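Local coordinates for oxidoreductase, 2OG-Fe oxygenase family protein, putative, expressed (Oryza sativa subsp. japonica, PDB 5XOI), which probably acts as an iron- and 2-oxoglutarate-dependent dioxygenase of the AlkB family, this piece being its oxygenase domain, at residues G12-K17 / N101-Q106. Sequence-based numbering, arbitrary orientation.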
ATOM      1  N   GLY A  12      11.241 -11.775  -2.278  1.00 17.74           N
ATOM      2  CA  GLY A  12      10.257 -10.970  -2.974  1.00 18.56           C
ATOM      3  C   GLY A  12       9.634  -9.869  -2.148  1.00 19.13           C
ATOM      4  O   GLY A  12       8.587  -9.343  -2.530  1.00 16.79           O
ATOM      5  N   MET A  13      10.254  -9.486  -1.029  1.00 17.04           N
ATOM      6  CA  MET A  13       9.721  -8.431  -0.170  1.00 16.96           C
ATOM      7  C   MET A  13      10.827  -7.435   0.149  1.00 18.84           C
ATOM      8  O   MET A  13      11.765  -7.753   0.887  1.00 16.38           O
ATOM      9  CB  MET A  13       9.127  -9.014   1.112  1.00 16.15           C
ATOM     10  CG  MET A  13       8.404  -7.990   1.968  1.00 18.54           C
ATOM     11  SD  MET A  13       7.562  -8.812   3.318  1.00 20.05           S
ATOM     12  CE  MET A  13       6.599  -7.451   3.986  1.00 21.50           C
ATOM     13  N   VAL A  14      10.698  -6.228  -0.392  1.00 14.21           N
ATOM     14  CA  VAL A  14      11.719  -5.195  -0.312  1.00 14.30           C
ATOM     15  C   VAL A  14      11.079  -3.942   0.265  1.00 15.86           C
ATOM     16  O   VAL A  14      10.013  -3.518  -0.193  1.00 18.94           O
ATOM     17  CB  VAL A  14      12.325  -4.905  -1.694  1.00 13.73           C
ATOM     18  CG1 VAL A  14      13.251  -3.697  -1.640  1.00 21.87           C
ATOM     19  CG2 VAL A  14      13.072  -6.133  -2.193  1.00 14.11           C
ATOM     20  N   LEU A  15      11.738  -3.344   1.257  1.00 15.60           N
ATOM     21  CA  LEU A  15      11.331  -2.067   1.830  1.00 15.24           C
ATOM     22  C   LEU A  15      12.297  -0.986   1.350  1.00 18.79           C
ATOM     23  O   LEU A  15      13.509  -1.078   1.584  1.00 17.23           O
ATOM     24  CB  LEU A  15      11.315  -2.138   3.356  1.00 20.16           C
ATOM     25  CG  LEU A  15      11.157  -0.813   4.105  1.00 16.59           C
ATOM     26  CD1 LEU A  15       9.815  -0.148   3.778  1.00 18.57           C
ATOM     27  CD2 LEU A  15      11.268  -1.053   5.584  1.00 19.54           C
ATOM     28  N   LEU A  16      11.762   0.018   0.667  1.00 16.17           N
ATOM     29  CA  LEU A  16      12.552   1.123   0.126  1.00 13.27           C
ATOM     30  C   LEU A  16      12.387   2.308   1.079  1.00 19.53           C
ATOM     31  O   LEU A  16      11.349   2.983   1.085  1.00 18.90           O
ATOM     32  CB  LEU A  16      12.109   1.462  -1.296  1.00 13.30           C
ATOM     33  CG  LEU A  16      12.231   0.355  -2.341  1.00 15.42           C
ATOM     34  CD1 LEU A  16      10.962  -0.503  -2.362  1.00 17.95           C
ATOM     35  CD2 LEU A  16      12.445   0.936  -3.724  1.00 19.90           C
ATOM     36  N   LYS A  17      13.407   2.554   1.898  1.00 15.87           N
ATOM     37  CA  LYS A  17      13.301   3.598   2.914  1.00 16.35           C
ATOM     38  C   LYS A  17      13.336   4.979   2.274  1.00 23.80           C
ATOM     39  O   LYS A  17      14.219   5.274   1.462  1.00 19.57           O
ATOM     40  CB  LYS A  17      14.435   3.473   3.937  1.00 20.12           C
ATOM     41  CG  LYS A  17      14.408   2.195   4.760  1.00 20.25           C
ATOM     42  CD  LYS A  17      13.178   2.100   5.645  1.00 18.83           C
ATOM     43  CE  LYS A  17      13.110   3.251   6.637  1.00 22.48           C
ATOM     44  NZ  LYS A  17      11.863   3.221   7.477  1.00 17.61           N
ATOM     45  N   ASN A 101      14.456  -4.340  -8.089  1.00 16.30           N
ATOM     46  CA  ASN A 101      15.084  -5.402  -8.862  1.00 15.92           C
ATOM     47  C   ASN A 101      16.578  -5.178  -9.009  1.00 18.32           C
ATOM     48  O   ASN A 101      17.340  -6.143  -9.062  1.00 17.02           O
ATOM     49  CB  ASN A 101      14.413  -5.523 -10.226  1.00 16.21           C
ATOM     50  CG  ASN A 101      13.128  -6.317 -10.147  1.00 18.69           C
ATOM     51  OD1 ASN A 101      12.896  -7.001  -9.152  1.00 20.19           O
ATOM     52  ND2 ASN A 101      12.278  -6.215 -11.171  1.00 18.21           N
ATOM     53  N   GLU A 102      17.013  -3.921  -9.057  1.00 19.27           N
ATOM     54  CA  GLU A 102      18.443  -3.643  -9.070  1.00 18.80           C
ATOM     55  C   GLU A 102      19.077  -4.044  -7.746  1.00 18.86           C
ATOM     56  O   GLU A 102      20.162  -4.634  -7.723  1.00 18.67           O
ATOM     57  CB  GLU A 102      18.686  -2.162  -9.362  1.00 22.95           C
ATOM     58  CG  GLU A 102      20.156  -1.759  -9.318  1.00 20.57           C
ATOM     59  CD  GLU A 102      20.964  -2.387 -10.432  1.00 22.58           C
ATOM     60  OE1 GLU A 102      20.354  -2.830 -11.433  1.00 21.21           O
ATOM     61  OE2 GLU A 102      22.213  -2.435 -10.302  1.00 22.31           O
ATOM     62  N   PHE A 103      18.403  -3.736  -6.637  1.00 16.02           N
ATOM     63  CA  PHE A 103      18.864  -4.178  -5.327  1.00 16.31           C
ATOM     64  C   PHE A 103      18.968  -5.699  -5.269  1.00 18.80           C
ATOM     65  O   PHE A 103      19.982  -6.245  -4.824  1.00 20.08           O
ATOM     66  CB  PHE A 103      17.899  -3.632  -4.269  1.00 15.39           C
ATOM     67  CG  PHE A 103      18.075  -4.204  -2.899  1.00 18.82           C
ATOM     68  CD1 PHE A 103      19.200  -3.913  -2.152  1.00 18.93           C
ATOM     69  CD2 PHE A 103      17.074  -4.975  -2.326  1.00 22.10           C
ATOM     70  CE1 PHE A 103      19.351  -4.412  -0.866  1.00 22.05           C
ATOM     71  CE2 PHE A 103      17.215  -5.485  -1.045  1.00 22.34           C
ATOM     72  CZ  PHE A 103      18.361  -5.201  -0.310  1.00 21.64           C
ATOM     73  N   LEU A 104      17.915  -6.403  -5.707  1.00 18.18           N
ATOM     74  CA  LEU A 104      17.932  -7.864  -5.678  1.00 16.79           C
ATOM     75  C   LEU A 104      19.006  -8.436  -6.597  1.00 16.90           C
ATOM     76  O   LEU A 104      19.589  -9.484  -6.290  1.00 19.02           O
ATOM     77  CB  LEU A 104      16.557  -8.418  -6.068  1.00 19.77           C
ATOM     78  CG  LEU A 104      15.379  -8.102  -5.121  1.00 15.49           C
ATOM     79  CD1 LEU A 104      14.068  -8.406  -5.798  1.00 17.69           C
ATOM     80  CD2 LEU A 104      15.480  -8.908  -3.838  1.00 17.11           C
ATOM     81  N   ARG A 105      19.270  -7.772  -7.726  1.00 17.14           N
ATOM     82  CA  ARG A 105      20.386  -8.169  -8.585  1.00 19.46           C
ATOM     83  C   ARG A 105      21.709  -8.095  -7.834  1.00 20.82           C
ATOM     84  O   ARG A 105      22.551  -8.998  -7.930  1.00 20.61           O
ATOM     85  CB  ARG A 105      20.451  -7.256  -9.816  1.00 24.21           C
ATOM     86  CG  ARG A 105      19.693  -7.727 -11.022  1.00 38.29           C
ATOM     87  CD  ARG A 105      19.985  -6.829 -12.225  1.00 40.17           C
ATOM     88  NE  ARG A 105      19.344  -5.521 -12.141  1.00 44.12           N
ATOM     89  CZ  ARG A 105      18.092  -5.261 -12.511  1.00 30.93           C
ATOM     90  NH1 ARG A 105      17.301  -6.220 -12.989  1.00 32.11           N
ATOM     91  NH2 ARG A 105      17.626  -4.035 -12.389  1.00 31.16           N
ATOM     92  N   GLN A 106      21.924  -7.007  -7.099  1.00 19.61           N
ATOM     93  CA  GLN A 106      23.216  -6.840  -6.447  1.00 22.10           C
ATOM     94  C   GLN A 106      23.369  -7.761  -5.244  1.00 23.65           C
ATOM     95  O   GLN A 106      24.486  -8.177  -4.928  1.00 26.37           O
ATOM     96  CB  GLN A 106      23.413  -5.376  -6.052  1.00 24.65           C
ATOM     97  CG  GLN A 106      23.656  -4.466  -7.263  1.00 31.10           C
ATOM     98  CD  GLN A 106      23.906  -3.027  -6.870  1.00 37.09           C
ATOM     99  OE1 GLN A 106      24.439  -2.752  -5.796  1.00 39.22           O
ATOM    100  NE2 GLN A 106      23.513  -2.098  -7.735  1.00 39.64           N
TER
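The Phe103 ring meets Val14 obliquely, with CD2 nearest, 4.1 Å from Val14 CG1. This is helix-on-sheet packing in the double-stranded beta-helix (jelly-roll) fold of the 2-oxoglutarate oxygenases: the last turn of helix 87-106 rests against strand 13-16, near the margin of the larger sheet, away from the metal site. The second flat group, the guanidinium of Arg105, belongs to the far side of the helix. One of its faces takes the backbone O of Asn101, 3.6 Å above the plane, and the carboxylate of Glu102 sits at its edge, in plane.

Val14 alone among the side chains of 12-17 touches 101-106. With CG1 anti to the backbone N (chi1 172°), its two methyls part: CG1 goes to the Phe103 ring, while CG2 reaches Leu104 CD2 at 4.0 Å and also skirts Phe103 CD2. A beta-branched residue, which favours the extended backbone, suits the place and offers two methyls to two neighbouring helix residues. Each of the two helix side chains passes alongside the valine, running the opposite way to it. Phe103 and Leu104 continue to strand 6-10, touching Leu6 and Tyr8 respectively, so the helix end spans both marginal strands. Leu16 packs one turn earlier, on Ala99 and Ser100.

On the side turned from the sheet, charged and amide groups suit the more exposed surface. Glu102 OE2 accepts a hydrogen bond from Gln106 NE2, 2.9 Å away, through its anti lone pair, and the same carboxylate forms a salt bridge with Arg105. That arginine grips side-on, its NE and NH2 both reaching the same oxygen, Glu102 OE1, with NE 3.0 Å away and 47° out of the carboxylate plane.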